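Local structure of salmonella plasmid virulence: SpvB (Salmonella typhimurium, 6P0X) at residues P270-N275 and E279-R284; S185-N190 and N262-R267; D192-D195 and N199-G202; R156-D159 and H165-Q168. The protein probably transfers ADP-ribose from NAD(+) to an arginine of host actin, blocking filament assembly, and this chain is its N-terminal domain. One frame throughout, in Å; residues are numbered along the deposited sequence.

In the fold
Along the chain contact 4 comes first, then contact 2, whose long loop encloses contact 3, and last contact 1. Contacts 4 and 1 are beta hairpins, and strand 165-175 of contact 4 pairs with strand 181-188 of contact 2 in a large antiparallel array. Contacts 1, 2 and 3 have centres about 12 to 13 Å apart and are joined by polar links: E189 of contact 2 holds R284 and H283, E200 of contact 3 holds R281, and N193 holds W264. Contact 4, about 14 Å from contact 1 between centres, meets it through L157 and I280. Charged loop groups and apolar packing thus fix hairpin 271-273/280-282 beside a bound acrylic acid.

Contact 1. Residues P270-N275 and E279-R284; sequences PFSLYN and EIRLHR
F271 and L282 face each other as a hydrogen-bonded antiparallel pair, and their side chains run alongside each other. The L282 CB lies over one face of the phenyl ring, displaced toward its rim, while F271 CZ meets L282 CD2 at 3.9 Å. L273 continues this apolar side, its CD1 4.2 Å from L282 CD1, and its neighbour across the hairpin is I280. A bound acrylic acid touches both L273 and I280. Three backbone bonds close the two strands: L282 N to F271 O at 2.9 Å, and the reciprocal pair L273 N to I280 O at 2.8 Å and I280 N to L273 O.

The polar side carries S272 and R281, a non-hydrogen-bonded pair. R281 has CG anti to its backbone N (chi1 -172°) and runs extended to NE, bringing the guanidinium beside S272. Its NH1 donates to S272 OG at 2.8 Å, with the serine oxygen only 7° from the guanidinium plane, and P270 CB lies over one guanidinium face. S272 OG donates at 2.7 Å to E279 OE1, which accepts on its anti lone pair, the one away from OE2. Farther out, beside Y274, a water that donates to E279 OE2 at 2.7 Å also bonds Y274 OH, whose ring lies beside the glutamate chain.

Beyond the hairpin E279 forms a salt bridge with R203. The serine hydroxyl accepts one bond and donates another, linking guanidinium to carboxylate and fixing its own rotation, and the charges around it would probably keep R281 and E279 ionised.

Contact 2. Residues S185-N190 and N262-R267; sequences SYLAEN and NSWLAR. With GOL (glycerol), chain G.
In the beta-rich SpvB-family domain, this contact joins the end of strand 181-188 to the loop 262-267, which lies between strands 237-244 and 271-273 and drops the indole of W264 onto the strand end. With chi1 at 45°, CG lies between the backbone N and the carbonyl carbon, and the ring reaches across to the strand. The six-membered ring touches L187, with CZ3 3.9 Å from L187 CB; the leucine and the indole lie alongside, running in opposing senses. At the ring edge, W264 CH2 sits 3.3 Å from A188 O.

The polar end of the indole is met by N190. Its OD1 accepts the N-H of W264 NE1 at 2.9 Å, nearly in the indole plane. The amide is nevertheless turned 62° from the ring, and the donor is tilted 31° from the carbonyl plane. The same OD1 also takes the backbone N-H of D192. E189 approaches W264 CZ2 with OE2, at 3.6 Å; this oxygen accepts from N190 N and is salt-bridged to R284, while E189 OE1 is bonded by Y210 OH and H283 N.

The two faces of the indole differ. R284 makes a cation-pi contact on one, and a glycerol, probably a crystallisation additive, lies over the other. W264 N donates to glycerol O2 at 3.3 Å, and N190 ND2 makes a weak bond to glycerol O3 at 3.1 Å.

Contact 3. Residues D192-D195 and N199-G202; sequences DNVD and NEAG
V194 and E200 meet across a surface loop by van der Waals contact alone, with no hydrogen bond between the two segments. The methyl CG1 of V194, anti to the backbone N (chi1 178°), comes up to the glutamate chain, reaching E200 CD at 4.0 Å and CG at 4.1 Å; the two side chains cross at about a right angle.

A second contact is made by backbone oxygen against aliphatic carbon: D195 O is 3.2 Å from E200 CB and 3.3 Å from E200 CG. E200 bends sharply at chi2 (-77°), which carries its carboxylate past the valine.

The polar partners of these residues lie outside the two segments. E200 OE1 forms salt bridges with R205 NH2 and R281 NE, two positive groups that probably favour the charged carboxylate. N193 ND2 bonds W264 O and S263 OG, and D192 O takes R284 NH1, so 192-195 is also tied to 262-267 and to R284.

Both segments belong to the long excursion between strands 181-188 and 209-211, with E200 closing a short 3-10 segment. V194 and E200 both touch H283, placing this excursion against the end of the hairpin 271-273/280-282.

Contact 4. Residues R156-D159 and H165-Q168; sequences RLSD and HTAQ. With GOL (glycerol), chain H.
L157 and Q168 form the tight part of this hairpin contact: L157, CG trans to the backbone N (chi1 -153°), runs alongside the Q168 chain. L157 CB and Q168 CB are 3.7 Å apart, and L157 CD2 presses on Q168 OE1 at 3.4 Å. The backbone here makes a classic beta bulge: A167 and Q168 both face L157, so L157 O accepts a firm bond from A167 N at 2.8 Å and a weak one from Q168 N at 3.4 Å, while L157 N donates to Q168 O.

S158 and T166 sit on the opposite side of the strands as a non-hydrogen-bonded pair, and their hydroxyls share a bond of 2.7 Å, S158 OG to T166 OG1. The R156 chain crosses T166 at about a right angle, its CD against OG1, and R156 NE donates to G150 O.

Toward D159 and H165 the packing thins. D159 N still donates to H165 O at 2.9 Å, but the side chains meet mainly through CB atoms and a glycerol. The glycerol O3 donates to D159 OD2 at 2.6 Å; its approach to H165 ND1, at 2.5 Å, is suspiciously short, which makes a glycerol bridge between acid and imidazole doubtful. Y67 stacks on the histidine ring.

Q168 NE2 bonds both Y276 OH and a bound acrylic acid, so the tight end lines that pocket. Strand 165-175, which turns a corner at A167, pairs with strands 55-58, 146-149 and 181-188, and the 156-159 strand joins it by this bulged hairpin.

Contact 1. Residues P270-N275 and E279-R284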
loop_
_atom_site.group_PDB
_atom_site.type_symbol
_atom_site.label_atom_id
_atom_site.label_comp_id
_atom_site.label_asym_id
_atom_site.label_seq_id
_atom_site.Cartn_x
_atom_site.Cartn_y
_atom_site.Cartn_z
ATOM N N PRO A 270 -16.246 2.501 13.702
ATOM C CA PRO A 270 -15.423 1.350 13.318
ATOM C C PRO A 270 -16.282 0.249 12.717
ATOM O O PRO A 270 -17.463 0.101 13.041
ATOM C CB PRO A 270 -14.789 0.908 14.642
ATOM C CG PRO A 270 -15.770 1.329 15.680
ATOM C CD PRO A 270 -16.545 2.504 15.146
ATOM N N PHE A 271 -15.677 -0.525 11.821
ATOM C CA PHE A 271 -16.399 -1.603 11.160
ATOM C C PHE A 271 -15.422 -2.704 10.779
ATOM O O PHE A 271 -14.205 -2.503 10.749
ATOM C CB PHE A 271 -17.160 -1.105 9.923
ATOM C CG PHE A 271 -16.270 -0.588 8.829
ATOM C CD1 PHE A 271 -15.817 0.721 8.848
ATOM C CD2 PHE A 271 -15.892 -1.410 7.776
ATOM C CE1 PHE A 271 -14.998 1.201 7.842
ATOM C CE2 PHE A 271 -15.075 -0.936 6.763
ATOM C CZ PHE A 271 -14.627 0.372 6.798
ATOM N N SER A 272 -15.978 -3.873 10.464
ATOM C CA SER A 272 -15.181 -5.037 10.114
ATOM C C SER A 272 -15.627 -5.606 8.774
ATOM O O SER A 272 -16.806 -5.559 8.418
ATOM C CB SER A 272 -15.283 -6.116 11.198
ATOM O OG SER A 272 -14.615 -5.709 12.377
ATOM N N LEU A 273 -14.657 -6.155 8.044
ATOM C CA LEU A 273 -14.850 -6.790 6.748
ATOM C C LEU A 273 -14.471 -8.261 6.851
ATOM O O LEU A 273 -13.514 -8.616 7.551
ATOM C CB LEU A 273 -14.009 -6.108 5.666
ATOM C CG LEU A 273 -14.205 -4.600 5.529
ATOM C CD1 LEU A 273 -13.081 -3.985 4.705
ATOM C CD2 LEU A 273 -15.564 -4.298 4.903
ATOM N N TYR A 274 -15.226 -9.116 6.151
ATOM C CA TYR A 274 -15.073 -10.556 6.305
ATOM C C TYR A 274 -15.043 -11.362 5.011
ATOM O O TYR A 274 -15.010 -12.596 5.092
ATOM C CB TYR A 274 -16.215 -11.112 7.174
ATOM C CG TYR A 274 -16.301 -10.555 8.575
ATOM C CD1 TYR A 274 -15.521 -11.073 9.598
ATOM C CD2 TYR A 274 -17.180 -9.522 8.877
ATOM C CE1 TYR A 274 -15.607 -10.576 10.880
ATOM C CE2 TYR A 274 -17.275 -9.018 10.155
ATOM C CZ TYR A 274 -16.486 -9.547 11.154
ATOM O OH TYR A 274 -16.578 -9.046 12.433
ATOM N N ASN A 275 -15.061 -10.740 3.827
ATOM C CA ASN A 275 -15.181 -11.567 2.627
ATOM C C ASN A 275 -13.892 -12.308 2.277
ATOM O O ASN A 275 -13.895 -13.093 1.324
ATOM C CB ASN A 275 -15.671 -10.743 1.431
ATOM C CG ASN A 275 -14.688 -9.694 0.982
ATOM O OD1 ASN A 275 -13.695 -9.417 1.649
ATOM N ND2 ASN A 275 -15.009 -9.039 -0.124
ATOM N N GLU A 279 -11.232 -11.603 9.880
ATOM C CA GLU A 279 -11.707 -10.273 10.233
ATOM C C GLU A 279 -10.676 -9.220 9.848
ATOM O O GLU A 279 -9.474 -9.384 10.080
ATOM C CB GLU A 279 -12.017 -10.189 11.731
ATOM C CG GLU A 279 -12.436 -8.799 12.216
ATOM C CD GLU A 279 -13.151 -8.820 13.567
ATOM O OE1 GLU A 279 -13.793 -7.803 13.921
ATOM O OE2 GLU A 279 -13.058 -9.840 14.286
ATOM N N ILE A 280 -11.157 -8.140 9.240
ATOM C CA ILE A 280 -10.352 -6.960 8.952
ATOM C C ILE A 280 -11.112 -5.781 9.543
ATOM O O ILE A 280 -12.124 -5.351 8.986
ATOM C CB ILE A 280 -10.109 -6.765 7.452
ATOM C CG1 ILE A 280 -9.404 -7.988 6.863
ATOM C CG2 ILE A 280 -9.305 -5.501 7.204
ATOM C CD1 ILE A 280 -9.125 -7.860 5.376
ATOM N N ARG A 281 -10.642 -5.265 10.673
ATOM C CA ARG A 281 -11.327 -4.192 11.381
ATOM C C ARG A 281 -10.606 -2.874 11.137
ATOM O O ARG A 281 -9.373 -2.825 11.109
ATOM C CB ARG A 281 -11.394 -4.494 12.880
ATOM C CG ARG A 281 -12.248 -3.530 13.685
ATOM C CD ARG A 281 -12.856 -4.227 14.897
ATOM N NE ARG A 281 -13.796 -3.379 15.630
ATOM C CZ ARG A 281 -15.060 -3.170 15.268
ATOM N NH1 ARG A 281 -15.545 -3.736 14.169
ATOM N NH2 ARG A 281 -15.840 -2.388 16.004
ATOM N N LEU A 282 -11.379 -1.804 10.948
ATOM C CA LEU A 282 -10.828 -0.478 10.683
ATOM C C LEU A 282 -11.198 0.461 11.821
ATOM O O LEU A 282 -12.384 0.686 12.088
ATOM C CB LEU A 282 -11.326 0.081 9.348
ATOM C CG LEU A 282 -10.569 -0.374 8.098
ATOM C CD1 LEU A 282 -11.034 -1.757 7.660
ATOM C CD2 LEU A 282 -10.718 0.638 6.971
ATOM N N HIS A 283 -10.182 1.015 12.480
ATOM C CA HIS A 283 -10.372 1.986 13.548
ATOM C C HIS A 283 -9.877 3.374 13.178
ATOM O O HIS A 283 -10.059 4.309 13.964
ATOM C CB HIS A 283 -9.651 1.527 14.823
ATOM C CG HIS A 283 -10.296 0.365 15.511
ATOM N ND1 HIS A 283 -11.496 0.470 16.183
ATOM C CD2 HIS A 283 -9.896 -0.922 15.652
ATOM C CE1 HIS A 283 -11.812 -0.705 16.701
ATOM N NE2 HIS A 283 -10.859 -1.567 16.392
ATOM N N ARG A 284 -9.256 3.538 12.014
ATOM C CA ARG A 284 -8.515 4.751 11.708
ATOM C C ARG A 284 -9.152 5.512 10.554
ATOM O O ARG A 284 -9.807 4.931 9.679
ATOM C CB ARG A 284 -7.050 4.432 11.366
ATOM C CG ARG A 284 -6.360 3.514 12.368
ATOM C CD ARG A 284 -6.575 3.974 13.805
ATOM N NE ARG A 284 -6.363 2.880 14.751
ATOM C CZ ARG A 284 -6.457 2.997 16.072
ATOM N NH1 ARG A 284 -6.251 1.941 16.848
ATOM N NH2 ARG A 284 -6.752 4.169 16.621
HETATM O O HOH W 1 -18.755 -2.385 15.050
HETATM O O HOH W 2 -15.676 -10.465 14.388
#

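Contact 2. Residues S185-N190 and N262-R267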
loop_
_atom_site.group_PDB
_atom_site.type_symbol
_atom_site.label_atom_id
_atom_site.label_comp_id
_atom_site.label_asym_id
_atom_site.label_seq_id
_atom_site.Cartn_x
_atom_site.Cartn_y
_atom_site.Cartn_z
ATOM N N SER A 185 5.445 2.395 2.641
ATOM C CA SER A 185 5.399 1.853 3.992
ATOM C C SER A 185 3.956 1.812 4.480
ATOM O O SER A 185 3.181 2.741 4.234
ATOM C CB SER A 185 6.245 2.686 4.963
ATOM O OG SER A 185 7.549 2.912 4.459
ATOM N N TYR A 186 3.601 0.737 5.178
ATOM C CA TYR A 186 2.254 0.567 5.700
ATOM C C TYR A 186 2.307 0.289 7.196
ATOM O O TYR A 186 3.255 -0.317 7.702
ATOM C CB TYR A 186 1.513 -0.568 4.983
ATOM C CG TYR A 186 1.445 -0.402 3.480
ATOM C CD1 TYR A 186 2.445 -0.911 2.658
ATOM C CD2 TYR A 186 0.387 0.270 2.882
ATOM C CE1 TYR A 186 2.388 -0.761 1.284
ATOM C CE2 TYR A 186 0.321 0.425 1.508
ATOM C CZ TYR A 186 1.325 -0.093 0.714
ATOM O OH TYR A 186 1.264 0.057 -0.652
ATOM N N LEU A 187 1.273 0.743 7.894
ATOM C CA LEU A 187 1.122 0.536 9.327
ATOM C C LEU A 187 0.036 -0.498 9.590
ATOM O O LEU A 187 -1.039 -0.442 8.982
ATOM C CB LEU A 187 0.772 1.846 10.032
ATOM C CG LEU A 187 1.869 2.906 10.062
ATOM C CD1 LEU A 187 1.310 4.228 10.566
ATOM C CD2 LEU A 187 3.029 2.435 10.929
ATOM N N ALA A 188 0.318 -1.432 10.493
ATOM C CA ALA A 188 -0.666 -2.422 10.901
ATOM C C ALA A 188 -1.634 -1.825 11.915
ATOM O O ALA A 188 -1.233 -1.087 12.819
ATOM C CB ALA A 188 0.027 -3.643 11.503
ATOM N N GLU A 189 -2.912 -2.157 11.764
ATOM C CA GLU A 189 -3.913 -1.710 12.723
ATOM C C GLU A 189 -3.637 -2.322 14.094
ATOM O O GLU A 189 -3.107 -3.429 14.211
ATOM C CB GLU A 189 -5.315 -2.086 12.233
ATOM C CG GLU A 189 -6.455 -1.720 13.181
ATOM C CD GLU A 189 -6.688 -0.232 13.296
ATOM O OE1 GLU A 189 -7.572 0.287 12.582
ATOM O OE2 GLU A 189 -5.993 0.418 14.105
ATOM N N ASN A 190 -3.975 -1.580 15.142
ATOM C CA ASN A 190 -3.791 -2.052 16.510
ATOM C C ASN A 190 -4.949 -1.523 17.352
ATOM O O ASN A 190 -5.966 -1.055 16.827
ATOM C CB ASN A 190 -2.408 -1.640 17.039
ATOM C CG ASN A 190 -2.179 -0.139 16.995
ATOM O OD1 ASN A 190 -3.082 0.652 17.261
ATOM N ND2 ASN A 190 -0.958 0.258 16.659
ATOM N N ASN A 262 2.378 10.943 19.299
ATOM C CA ASN A 262 1.186 10.358 19.895
ATOM C C ASN A 262 0.699 9.178 19.062
ATOM O O ASN A 262 1.196 8.906 17.965
ATOM C CB ASN A 262 0.065 11.399 20.013
ATOM C CG ASN A 262 0.475 12.607 20.828
ATOM O OD1 ASN A 262 1.009 13.577 20.290
ATOM N ND2 ASN A 262 0.224 12.558 22.131
ATOM N N SER A 263 -0.300 8.486 19.594
ATOM C CA SER A 263 -0.926 7.372 18.903
ATOM C C SER A 263 -2.076 7.881 18.038
ATOM O O SER A 263 -2.655 8.939 18.294
ATOM C CB SER A 263 -1.424 6.332 19.908
ATOM O OG SER A 263 -2.368 6.895 20.803
ATOM N N TRP A 264 -2.407 7.113 17.005
ATOM C CA TRP A 264 -3.436 7.553 16.075
ATOM C C TRP A 264 -4.817 7.503 16.718
ATOM O O TRP A 264 -5.064 6.752 17.665
ATOM C CB TRP A 264 -3.414 6.717 14.792
ATOM C CG TRP A 264 -3.302 5.222 14.953
ATOM C CD1 TRP A 264 -3.476 4.485 16.093
ATOM C CD2 TRP A 264 -2.988 4.285 13.916
ATOM N NE1 TRP A 264 -3.288 3.147 15.825
ATOM C CE2 TRP A 264 -2.987 3.000 14.496
ATOM C CE3 TRP A 264 -2.704 4.411 12.553
ATOM C CZ2 TRP A 264 -2.714 1.850 13.758
ATOM C CZ3 TRP A 264 -2.435 3.266 11.821
ATOM C CH2 TRP A 264 -2.442 2.003 12.424
ATOM N N LEU A 265 -5.718 8.326 16.193
ATOM C CA LEU A 265 -7.048 8.456 16.765
ATOM C C LEU A 265 -7.910 7.247 16.422
ATOM O O LEU A 265 -7.696 6.567 15.417
ATOM C CB LEU A 265 -7.725 9.730 16.255
ATOM C CG LEU A 265 -7.101 11.064 16.667
ATOM C CD1 LEU A 265 -7.762 12.209 15.920
ATOM C CD2 LEU A 265 -7.230 11.260 18.169
ATOM N N ALA A 266 -8.904 6.996 17.266
ATOM C CA ALA A 266 -9.885 5.947 17.034
ATOM C C ALA A 266 -11.162 6.595 16.519
ATOM O O ALA A 266 -11.677 7.533 17.137
ATOM C CB ALA A 266 -10.164 5.157 18.314
ATOM N N ARG A 267 -11.665 6.098 15.393
ATOM C CA ARG A 267 -12.826 6.700 14.760
ATOM C C ARG A 267 -14.106 6.324 15.499
ATOM O O ARG A 267 -14.157 5.359 16.266
ATOM C CB ARG A 267 -12.929 6.270 13.297
ATOM C CG ARG A 267 -13.066 4.773 13.103
ATOM C CD ARG A 267 -12.811 4.376 11.656
ATOM N NE ARG A 267 -13.860 4.847 10.757
ATOM C CZ ARG A 267 -13.750 4.874 9.433
ATOM N NH1 ARG A 267 -12.626 4.465 8.854
ATOM N NH2 ARG A 267 -14.759 5.311 8.691
HETATM C C1 GOL G . 1.656 5.987 15.094
HETATM O O1 GOL G . 2.108 6.074 13.779
HETATM C C2 GOL G . 0.553 4.904 15.113
HETATM O O2 GOL G . -0.104 4.844 16.341
HETATM C C3 GOL G . 1.301 3.591 14.770
HETATM O O3 GOL G . 0.469 2.535 15.133
#

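Contact 3. Residues D192-D195 and N199-G202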
loop_
_atom_site.group_PDB
_atom_site.type_symbol
_atom_site.label_atom_id
_atom_site.label_comp_id
_atom_site.label_asym_id
_atom_site.label_seq_id
_atom_site.Cartn_x
_atom_site.Cartn_y
_atom_site.Cartn_z
ATOM N N ASP A 192 -4.714 0.950 19.787
ATOM C CA ASP A 192 -4.435 2.239 20.407
ATOM C C ASP A 192 -5.697 3.087 20.482
ATOM O O ASP A 192 -6.407 3.258 19.485
ATOM C CB ASP A 192 -3.353 2.987 19.626
ATOM C CG ASP A 192 -2.025 2.265 19.630
ATOM O OD1 ASP A 192 -1.885 1.273 20.376
ATOM O OD2 ASP A 192 -1.116 2.694 18.887
ATOM N N ASN A 193 -5.980 3.602 21.678
ATOM C CA ASN A 193 -7.114 4.484 21.948
ATOM C C ASN A 193 -8.456 3.805 21.702
ATOM O O ASN A 193 -9.466 4.482 21.486
ATOM C CB ASN A 193 -7.018 5.775 21.126
ATOM C CG ASN A 193 -5.759 6.561 21.427
ATOM O OD1 ASN A 193 -5.410 6.777 22.588
ATOM N ND2 ASN A 193 -5.061 6.984 20.378
ATOM N N VAL A 194 -8.498 2.476 21.753
ATOM C CA VAL A 194 -9.724 1.712 21.557
ATOM C C VAL A 194 -10.106 1.074 22.884
ATOM O O VAL A 194 -9.278 0.418 23.528
ATOM C CB VAL A 194 -9.559 0.646 20.459
ATOM C CG1 VAL A 194 -10.839 -0.164 20.309
ATOM C CG2 VAL A 194 -9.179 1.292 19.131
ATOM N N ASP A 195 -11.353 1.278 23.298
ATOM C CA ASP A 195 -11.880 0.608 24.482
ATOM C C ASP A 195 -12.121 -0.860 24.147
ATOM O O ASP A 195 -13.038 -1.190 23.388
ATOM C CB ASP A 195 -13.163 1.290 24.943
ATOM C CG ASP A 195 -13.770 0.632 26.166
ATOM O OD1 ASP A 195 -13.046 -0.092 26.882
ATOM O OD2 ASP A 195 -14.977 0.839 26.411
ATOM N N ASN A 199 -18.189 -4.614 22.769
ATOM C CA ASN A 199 -18.225 -4.932 21.345
ATOM C C ASN A 199 -16.835 -5.124 20.751
ATOM O O ASN A 199 -16.706 -5.766 19.703
ATOM C CB ASN A 199 -18.966 -3.823 20.591
ATOM C CG ASN A 199 -19.085 -4.100 19.104
ATOM O OD1 ASN A 199 -19.341 -5.231 18.690
ATOM N ND2 ASN A 199 -18.892 -3.066 18.293
ATOM N N GLU A 200 -15.794 -4.613 21.405
ATOM C CA GLU A 200 -14.435 -4.728 20.900
ATOM C C GLU A 200 -13.667 -5.877 21.530
ATOM O O GLU A 200 -12.509 -6.104 21.164
ATOM C CB GLU A 200 -13.671 -3.420 21.125
ATOM C CG GLU A 200 -14.344 -2.195 20.538
ATOM C CD GLU A 200 -14.159 -2.094 19.037
ATOM O OE1 GLU A 200 -13.466 -2.961 18.462
ATOM O OE2 GLU A 200 -14.698 -1.141 18.434
ATOM N N ALA A 201 -14.280 -6.609 22.454
ATOM C CA ALA A 201 -13.577 -7.681 23.137
ATOM C C ALA A 201 -13.419 -8.882 22.212
ATOM O O ALA A 201 -14.331 -9.230 21.456
ATOM C CB ALA A 201 -14.325 -8.083 24.409
ATOM N N GLY A 202 -12.247 -9.508 22.270
ATOM C CA GLY A 202 -12.007 -10.724 21.520
ATOM C C GLY A 202 -11.972 -10.556 20.020
ATOM O O GLY A 202 -12.125 -11.540 19.293
#

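Contact 4. Residues R156-D159 and H165-Q168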
loop_
_atom_site.group_PDB
_atom_site.type_symbol
_atom_site.label_atom_id
_atom_site.label_comp_id
_atom_site.label_asym_id
_atom_site.label_seq_id
_atom_site.Cartn_x
_atom_site.Cartn_y
_atom_site.Cartn_z
ATOM N N ARG A 156 1.418 -6.749 3.359
ATOM C CA ARG A 156 0.498 -7.836 3.050
ATOM C C ARG A 156 -0.701 -7.768 3.981
ATOM O O ARG A 156 -0.540 -7.677 5.202
ATOM C CB ARG A 156 1.177 -9.196 3.200
ATOM C CG ARG A 156 1.913 -9.686 1.979
ATOM C CD ARG A 156 2.556 -11.029 2.275
ATOM N NE ARG A 156 3.954 -11.035 1.871
ATOM C CZ ARG A 156 4.923 -11.664 2.523
ATOM N NH1 ARG A 156 4.653 -12.346 3.626
ATOM N NH2 ARG A 156 6.166 -11.607 2.068
ATOM N N LEU A 157 -1.895 -7.844 3.404
ATOM C CA LEU A 157 -3.133 -7.957 4.169
ATOM C C LEU A 157 -3.378 -9.450 4.355
ATOM O O LEU A 157 -3.779 -10.138 3.417
ATOM C CB LEU A 157 -4.279 -7.274 3.432
ATOM C CG LEU A 157 -5.457 -6.719 4.229
ATOM C CD1 LEU A 157 -4.993 -5.587 5.103
ATOM C CD2 LEU A 157 -6.548 -6.236 3.292
ATOM N N SER A 158 -3.117 -9.961 5.559
ATOM C CA SER A 158 -3.095 -11.398 5.795
ATOM C C SER A 158 -3.914 -11.770 7.026
ATOM O O SER A 158 -4.137 -10.954 7.925
ATOM C CB SER A 158 -1.659 -11.902 5.967
ATOM O OG SER A 158 -0.837 -11.446 4.908
ATOM N N ASP A 159 -4.346 -13.028 7.050
ATOM C CA ASP A 159 -5.034 -13.599 8.200
ATOM C C ASP A 159 -4.149 -13.476 9.436
ATOM O O ASP A 159 -3.024 -13.997 9.435
ATOM C CB ASP A 159 -5.377 -15.068 7.927
ATOM C CG ASP A 159 -6.190 -15.723 9.050
ATOM O OD1 ASP A 159 -6.311 -15.164 10.161
ATOM O OD2 ASP A 159 -6.717 -16.826 8.811
ATOM N N HIS A 165 -1.655 -16.912 4.741
ATOM C CA HIS A 165 -2.916 -16.657 4.045
ATOM C C HIS A 165 -3.006 -15.164 3.762
ATOM O O HIS A 165 -3.523 -14.387 4.565
ATOM C CB HIS A 165 -4.101 -17.132 4.878
ATOM C CG HIS A 165 -4.168 -18.616 5.056
ATOM N ND1 HIS A 165 -5.265 -19.250 5.600
ATOM C CD2 HIS A 165 -3.278 -19.593 4.760
ATOM C CE1 HIS A 165 -5.047 -20.553 5.637
ATOM N NE2 HIS A 165 -3.849 -20.787 5.131
ATOM N N THR A 166 -2.514 -14.754 2.597
ATOM C CA THR A 166 -2.537 -13.352 2.208
ATOM C C THR A 166 -3.660 -13.110 1.209
ATOM O O THR A 166 -3.771 -13.817 0.203
ATOM C CB THR A 166 -1.195 -12.921 1.615
ATOM O OG1 THR A 166 -0.214 -12.874 2.657
ATOM C CG2 THR A 166 -1.310 -11.539 0.974
ATOM N N ALA A 167 -4.500 -12.123 1.509
ATOM C CA ALA A 167 -5.583 -11.704 0.635
ATOM C C ALA A 167 -5.159 -10.609 -0.332
ATOM O O ALA A 167 -5.689 -10.537 -1.448
ATOM C CB ALA A 167 -6.762 -11.206 1.474
ATOM N N GLN A 168 -4.223 -9.754 0.075
ATOM C CA GLN A 168 -3.802 -8.614 -0.727
ATOM C C GLN A 168 -2.303 -8.408 -0.576
ATOM O O GLN A 168 -1.799 -8.310 0.546
ATOM C CB GLN A 168 -4.544 -7.349 -0.291
ATOM C CG GLN A 168 -5.947 -7.232 -0.837
ATOM C CD GLN A 168 -6.632 -5.977 -0.357
ATOM O OE1 GLN A 168 -5.984 -5.071 0.170
ATOM N NE2 GLN A 168 -7.951 -5.912 -0.531
HETATM C C1 GOL H . -8.869 -19.775 7.194
HETATM O O1 GOL H . -10.040 -20.377 7.668
HETATM C C2 GOL H . -9.264 -18.806 6.037
HETATM O O2 GOL H . -10.635 -18.602 5.953
HETATM C C3 GOL H . -8.501 -17.492 6.328
HETATM O O3 GOL H . -7.144 -17.808 6.414
#